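PDB 6NKD: Lip_vut3, C2L from Metagenome, which hydrolyses lipid esters as a lipase of the GDSL (SGNH) hydrolase family. Local coordinates for the interface of chains A and B. Numbering follows the deposited sequence. Chains: chain A/B, Lip_vut3, C2L.

The interface of chains A and B. Residues chain A 50, 52, 54-55; chain B 100, 102, 106.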
# COMPACT_ATOMS: atom_id res chain seq x y z
N GLY A 50 -0.08 -10.56 -10.00
CA GLY A 50 0.79 -11.65 -10.37
C GLY A 50 0.20 -13.03 -10.19
O GLY A 50 0.95 -14.01 -10.20
N GLU A 52 -1.21 -15.93 -11.71
CA GLU A 52 -1.34 -16.49 -13.04
C GLU A 52 -2.50 -17.48 -13.10
O GLU A 52 -3.09 -17.86 -12.08
CB GLU A 52 -0.03 -17.14 -13.49
CG GLU A 52 1.13 -16.16 -13.53
CD GLU A 52 2.35 -16.72 -14.24
OE1 GLU A 52 2.22 -17.78 -14.90
OE2 GLU A 52 3.43 -16.10 -14.15
N SER A 54 -2.79 -20.67 -13.79
CA SER A 54 -2.68 -21.97 -13.15
C SER A 54 -3.01 -21.89 -11.67
O SER A 54 -3.67 -22.78 -11.12
CB SER A 54 -1.27 -22.54 -13.35
OG SER A 54 -0.30 -21.74 -12.71
N GLU A 55 -2.58 -20.81 -11.01
CA GLU A 55 -2.90 -20.64 -9.59
C GLU A 55 -4.39 -20.43 -9.39
O GLU A 55 -4.98 -21.01 -8.47
CB GLU A 55 -2.12 -19.46 -9.02
CG GLU A 55 -0.61 -19.63 -9.07
CD GLU A 55 0.13 -18.31 -9.04
OE1 GLU A 55 -0.47 -17.30 -9.46
OE2 GLU A 55 1.29 -18.28 -8.59
N PHE B 100 -1.18 -23.60 -3.79
CA PHE B 100 -1.08 -22.96 -5.11
C PHE B 100 0.09 -21.99 -5.23
O PHE B 100 0.08 -21.21 -6.19
CB PHE B 100 -2.38 -22.23 -5.49
CG PHE B 100 -2.83 -21.19 -4.50
CD1 PHE B 100 -2.06 -20.07 -4.22
CD2 PHE B 100 -4.06 -21.31 -3.88
CE1 PHE B 100 -2.49 -19.12 -3.32
CE2 PHE B 100 -4.50 -20.36 -2.98
CZ PHE B 100 -3.71 -19.26 -2.70
N GLU B 102 3.38 -20.40 -6.47
CA GLU B 102 4.35 -20.56 -7.54
C GLU B 102 5.44 -19.51 -7.41
O GLU B 102 5.82 -18.87 -8.39
CB GLU B 102 3.69 -20.51 -8.91
CG GLU B 102 2.74 -21.68 -9.18
CD GLU B 102 1.95 -21.51 -10.46
OE1 GLU B 102 2.02 -20.42 -11.07
OE2 GLU B 102 1.24 -22.46 -10.84
N HIS B 106 6.61 -18.22 -10.71
CA HIS B 106 6.06 -16.96 -11.20
C HIS B 106 6.89 -15.74 -10.81
O HIS B 106 6.88 -14.74 -11.54
CB HIS B 106 4.62 -16.78 -10.73
CG HIS B 106 4.48 -16.01 -9.45
ND1 HIS B 106 4.85 -16.52 -8.23
CD2 HIS B 106 4.00 -14.76 -9.21
CE1 HIS B 106 4.61 -15.62 -7.29
NE2 HIS B 106 4.10 -14.55 -7.86
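B:Glu102 reaches across to A:Ser54 and A:Glu55 near the start of helix 53-59, and it buries more surface (61 Å²) than any other residue of this patch. Its chain runs extended beyond CG (chi2 172°), which carries the carboxylate to the serine. There the A:Ser54 hydroxyl OG donates a hydrogen bond of 2.5 Å to B:Glu102 OE2, on the syn lone pair, the side facing the other carboxylate oxygen. B:Glu102 OE1 also lies 3.1 Å from A:Ser54 OG, so the hydroxyl sits towards both oxygens.

A:Glu55, with 51 Å² hidden, passes aslant over this side chain. Its CG is 3.5 Å from the carboxylate carbon CD of B:Glu102, and the two carboxylate planes are turned 35° apart. The acids also come near each other, A:Glu55 OE2 being 3.4 Å from B:Glu102 OE1; no bond joins them, and this proximity could raise the proton affinity of either group. On its own chain, A:Glu55 OE1 accepts a hydrogen bond from the backbone N of A:Glu52, 2.7 Å away, on the anti side and out of the carboxylate plane, which is likely to restrain its rotation.

B:His106 presents one ring face to A:Glu55 OE2, which stands 3.9 Å above the plane towards the rim. Its ND1 donates to the carbonyl O of B:Glu102, which lies in the ring plane, though ND1 stands well above the plane of that carbonyl, not on a lone pair; the bond may help fix the ring with CD2 3.3 Å from the carbonyl O of A:Gly50.

An alanine in place of B:Glu102 would probably leave the A:Ser54 hydroxyl without its acceptor across the interface and open a gap beside the A:Glu55 chain.

The patch is a small polar part of a contact between two copies of the lipase, which may or may not be biological. Its centre lies about 11 Å from the nucleophile A:Ser11, and it includes A:Gly50, the glycine whose backbone N-H would contribute to the oxyanion hole in this family, so this packing could affect access to the active site.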